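Local coordinates for alpha-fucosidase (Bifidobacterium bifidum, PDB 2EAE), which probably releases alpha-1,2-linked L-fucose from glycans by hydrolysis, as the catalytic part of a longer, probably membrane-attached protein, at residues Tyr480-Glu485 and Ala505-Ile510. The protein carries 1 engineered substitution. Residues are numbered along the deposited sequence; the frame is centred on the assembly and turned at random.
Sequences YMAHTE and AAVPWI. With GAL (beta-D-galactopyranose), chain B.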
ATOM      1  N   TYR A 480      15.578   7.033 -14.587  1.00 19.99           N
ATOM      2  CA  TYR A 480      15.287   5.617 -14.343  1.00 19.85           C
ATOM      3  C   TYR A 480      13.820   5.392 -14.702  1.00 20.48           C
ATOM      4  O   TYR A 480      12.956   6.230 -14.423  1.00 20.96           O
ATOM      5  CB  TYR A 480      15.619   5.183 -12.879  1.00 19.91           C
ATOM      6  CG  TYR A 480      15.000   6.119 -11.845  1.00 18.68           C
ATOM      7  CD1 TYR A 480      13.878   5.746 -11.133  1.00 17.17           C
ATOM      8  CD2 TYR A 480      15.555   7.367 -11.583  1.00 17.65           C
ATOM      9  CE1 TYR A 480      13.260   6.637 -10.214  1.00 17.79           C
ATOM     10  CE2 TYR A 480      14.973   8.250 -10.647  1.00 17.40           C
ATOM     11  CZ  TYR A 480      13.815   7.867  -9.966  1.00 18.73           C
ATOM     12  OH  TYR A 480      13.198   8.732  -9.068  1.00 20.38           O
ATOM     13  N   MET A 481      13.555   4.293 -15.402  1.00 19.39           N
ATOM     14  CA  MET A 481      12.226   4.029 -15.958  1.00 18.83           C
ATOM     15  C   MET A 481      11.794   2.689 -15.402  1.00 18.04           C
ATOM     16  O   MET A 481      12.601   1.732 -15.339  1.00 17.66           O
ATOM     17  CB  MET A 481      12.307   3.975 -17.498  1.00 19.46           C
ATOM     18  CG  MET A 481      10.967   3.801 -18.224  1.00 19.63           C
ATOM     19  SD  MET A 481      11.261   3.405 -19.976  1.00 19.44           S
ATOM     20  CE  MET A 481      10.104   4.597 -20.665  1.00 18.47           C
ATOM     21  N   ALA A 482      10.556   2.608 -14.928  1.00 18.31           N
ATOM     22  CA  ALA A 482       9.959   1.316 -14.537  1.00 18.92           C
ATOM     23  C   ALA A 482       8.477   1.337 -14.877  1.00 19.34           C
ATOM     24  O   ALA A 482       7.886   2.410 -15.137  1.00 19.08           O
ATOM     25  CB  ALA A 482      10.161   1.003 -13.045  1.00 19.87           C
ATOM     26  N   HIS A 483       7.871   0.168 -14.905  1.00 18.80           N
ATOM     27  CA  HIS A 483       6.497   0.091 -15.397  1.00 19.03           C
ATOM     28  C   HIS A 483       5.566  -0.561 -14.390  1.00 19.10           C
ATOM     29  O   HIS A 483       5.792  -0.448 -13.161  1.00 18.63           O
ATOM     30  CB  HIS A 483       6.483  -0.598 -16.790  1.00 18.90           C
ATOM     31  CG  HIS A 483       7.209   0.189 -17.846  1.00 19.72           C
ATOM     32  ND1 HIS A 483       8.578   0.133 -18.007  1.00 22.27           N
ATOM     33  CD2 HIS A 483       6.760   1.098 -18.751  1.00 15.49           C
ATOM     34  CE1 HIS A 483       8.940   0.955 -18.983  1.00 18.71           C
ATOM     35  NE2 HIS A 483       7.859   1.569 -19.432  1.00 22.95           N
ATOM     36  N   THR A 484       4.517  -1.243 -14.876  1.00 18.92           N
ATOM     37  CA  THR A 484       3.492  -1.805 -13.962  1.00 19.25           C
ATOM     38  C   THR A 484       3.994  -2.943 -13.056  1.00 19.39           C
ATOM     39  O   THR A 484       3.918  -2.879 -11.820  1.00 20.92           O
ATOM     40  CB  THR A 484       2.304  -2.335 -14.779  1.00 19.63           C
ATOM     41  OG1 THR A 484       1.708  -1.251 -15.504  1.00 19.65           O
ATOM     42  CG2 THR A 484       1.270  -2.946 -13.885  1.00 17.48           C
ATOM     43  N   GLU A 485       4.447  -4.017 -13.678  1.00 18.89           N
ATOM     44  CA  GLU A 485       4.770  -5.214 -12.922  1.00 19.51           C
ATOM     45  C   GLU A 485       6.219  -5.160 -12.451  1.00 18.91           C
ATOM     46  O   GLU A 485       7.154  -5.084 -13.263  1.00 18.07           O
ATOM     47  CB  GLU A 485       4.553  -6.465 -13.769  1.00 19.50           C
ATOM     48  CG  GLU A 485       3.100  -6.702 -14.224  1.00 20.58           C
ATOM     49  CD  GLU A 485       2.943  -8.128 -14.758  1.00 23.92           C
ATOM     50  OE1 GLU A 485       3.928  -8.620 -15.341  1.00 20.09           O
ATOM     51  OE2 GLU A 485       1.870  -8.747 -14.561  1.00 22.44           O
ATOM     52  N   ALA A 505       4.777   6.234 -16.332  1.00 18.21           N
ATOM     53  CA  ALA A 505       4.309   7.174 -15.292  1.00 17.90           C
ATOM     54  C   ALA A 505       4.086   6.481 -13.939  1.00 17.52           C
ATOM     55  O   ALA A 505       3.822   7.157 -12.941  1.00 17.46           O
ATOM     56  CB  ALA A 505       3.069   7.905 -15.749  1.00 18.11           C
ATOM     57  N   ALA A 506       4.277   5.151 -13.890  1.00 17.61           N
ATOM     58  CA  ALA A 506       4.261   4.384 -12.629  1.00 17.32           C
ATOM     59  C   ALA A 506       5.275   4.996 -11.631  1.00 16.04           C
ATOM     60  O   ALA A 506       4.994   5.153 -10.462  1.00 16.28           O
ATOM     61  CB  ALA A 506       4.579   2.916 -12.887  1.00 17.78           C
ATOM     62  N   VAL A 507       6.425   5.364 -12.133  1.00 15.76           N
ATOM     63  CA  VAL A 507       7.501   5.994 -11.323  1.00 15.73           C
ATOM     64  C   VAL A 507       7.129   7.378 -10.770  1.00 15.90           C
ATOM     65  O   VAL A 507       7.150   7.519  -9.536  1.00 16.61           O
ATOM     66  CB  VAL A 507       8.884   5.921 -12.025  1.00 16.43           C
ATOM     67  CG1 VAL A 507      10.013   6.632 -11.166  1.00 14.37           C
ATOM     68  CG2 VAL A 507       9.268   4.419 -12.259  1.00 17.57           C
ATOM     69  N   PRO A 508       6.770   8.366 -11.639  1.00 15.33           N
ATOM     70  CA  PRO A 508       6.141   9.606 -11.153  1.00 15.22           C
ATOM     71  C   PRO A 508       5.087   9.324 -10.080  1.00 14.09           C
ATOM     72  O   PRO A 508       5.096   9.962  -9.049  1.00 15.81           O
ATOM     73  CB  PRO A 508       5.520  10.195 -12.437  1.00 16.47           C
ATOM     74  CG  PRO A 508       6.514   9.853 -13.480  1.00 16.15           C
ATOM     75  CD  PRO A 508       7.018   8.446 -13.093  1.00 14.68           C
ATOM     76  N   TRP A 509       4.163   8.377 -10.319  1.00 13.10           N
ATOM     77  CA  TRP A 509       3.128   8.096  -9.336  1.00 12.98           C
ATOM     78  C   TRP A 509       3.667   7.651  -7.969  1.00 14.33           C
ATOM     79  O   TRP A 509       3.299   8.211  -6.909  1.00 14.61           O
ATOM     80  CB  TRP A 509       2.144   7.047  -9.890  1.00 13.97           C
ATOM     81  CG  TRP A 509       0.826   6.985  -9.158  1.00 14.80           C
ATOM     82  CD1 TRP A 509       0.449   7.630  -7.985  1.00 16.88           C
ATOM     83  CD2 TRP A 509      -0.306   6.205  -9.558  1.00 17.03           C
ATOM     84  NE1 TRP A 509      -0.839   7.257  -7.632  1.00 16.23           N
ATOM     85  CE2 TRP A 509      -1.327   6.405  -8.587  1.00 16.45           C
ATOM     86  CE3 TRP A 509      -0.560   5.362 -10.645  1.00 19.23           C
ATOM     87  CZ2 TRP A 509      -2.579   5.803  -8.683  1.00 15.40           C
ATOM     88  CZ3 TRP A 509      -1.823   4.734 -10.727  1.00 16.10           C
ATOM     89  CH2 TRP A 509      -2.816   4.982  -9.761  1.00 16.45           C
ATOM     90  N   ILE A 510       4.486   6.612  -7.976  1.00 14.16           N
ATOM     91  CA  ILE A 510       5.045   6.098  -6.700  1.00 15.87           C
ATOM     92  C   ILE A 510       5.895   7.165  -5.965  1.00 16.93           C
ATOM     93  O   ILE A 510       5.962   7.173  -4.723  1.00 15.74           O
ATOM     94  CB  ILE A 510       5.795   4.770  -6.877  1.00 16.53           C
ATOM     95  CG1 ILE A 510       5.811   3.968  -5.547  1.00 14.95           C
ATOM     96  CG2 ILE A 510       7.206   4.989  -7.443  1.00 15.34           C
ATOM     97  CD1 ILE A 510       4.400   3.432  -5.032  1.00 15.32           C
TER
HETATM   98  C1  GAL B   2      -3.911  -8.390 -15.688  0.70 17.62           C
HETATM   99  C2  GAL B   2      -3.489  -7.152 -14.880  0.70 14.48           C
HETATM  100  C3  GAL B   2      -2.261  -6.480 -15.514  0.70 14.81           C
HETATM  101  C4  GAL B   2      -1.151  -7.535 -15.678  0.70 11.83           C
HETATM  102  C5  GAL B   2      -1.682  -8.717 -16.500  0.70 15.98           C
HETATM  103  C6  GAL B   2      -0.644  -9.818 -16.547  0.70 17.25           C
HETATM  104  O2  GAL B   2      -4.556  -6.252 -14.695  0.70 19.63           O
HETATM  105  O3  GAL B   2      -1.838  -5.468 -14.634  0.70 11.06           O
HETATM  106  O4  GAL B   2      -0.753  -7.989 -14.406  0.70 12.28           O
HETATM  107  O5  GAL B   2      -2.815  -9.254 -15.844  0.70 16.46           O
HETATM  108  O6  GAL B   2      -1.055 -10.771 -17.518  0.70 23.11           O
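Val-507 spreads its two methyl groups between a tyrosine ring and the bare backbone of an extended loop, and so supplies most of the helix's side of a buried contact in which methyl groups meet a ring, another methyl and the loop backbone. Val-507 CG1 stands anti to the backbone N (chi1 178°) and reaches the Tyr-480 ring at an oblique angle, 3.4 Å from Tyr-480 CE1. On the other branch, Val-507 CG2 lies 3.5 Å from the backbone N of Ala-482 and 3.6 Å from Ala-482 CB. Tyr-480 owes its place to a chi1 of 51°, which sets CG between its own N and carbonyl carbon and brings the ring down beside the helix; Leu-533 O hydrogen-bonds the hydroxyl, so an aromatic residue can offer carbon to the valine and still satisfy its buried polar end.

One residue earlier, Ala-506 points its single methyl at the loop, Ala-506 CB lying 3.6 Å from His-483 O. A side chain this short suits the close approach, with the CA atoms of His-483 and Ala-506 only 5.6 Å apart. The CB of His-483 leaves the backbone away from the helix; ND1 is hydrogen-bonded to Thr-492 O, and the ring meets that of Trp-502.

Beyond the packed part, Glu-485 extends toward the sugar: galactose O4 donates a hydrogen bond to Glu-485 OE2 (2.7 Å), although the position of OE2 is less certain, and Gln-132 NE2 binds OE1. The 480-485 segment thus passes over the first turn of helix 506-521 on its way to the glycan pocket, an arrangement characteristic of the (alpha/alpha)6 barrel of glycoside hydrolase family 95, where loops joining the barrel helices shape the substrate site.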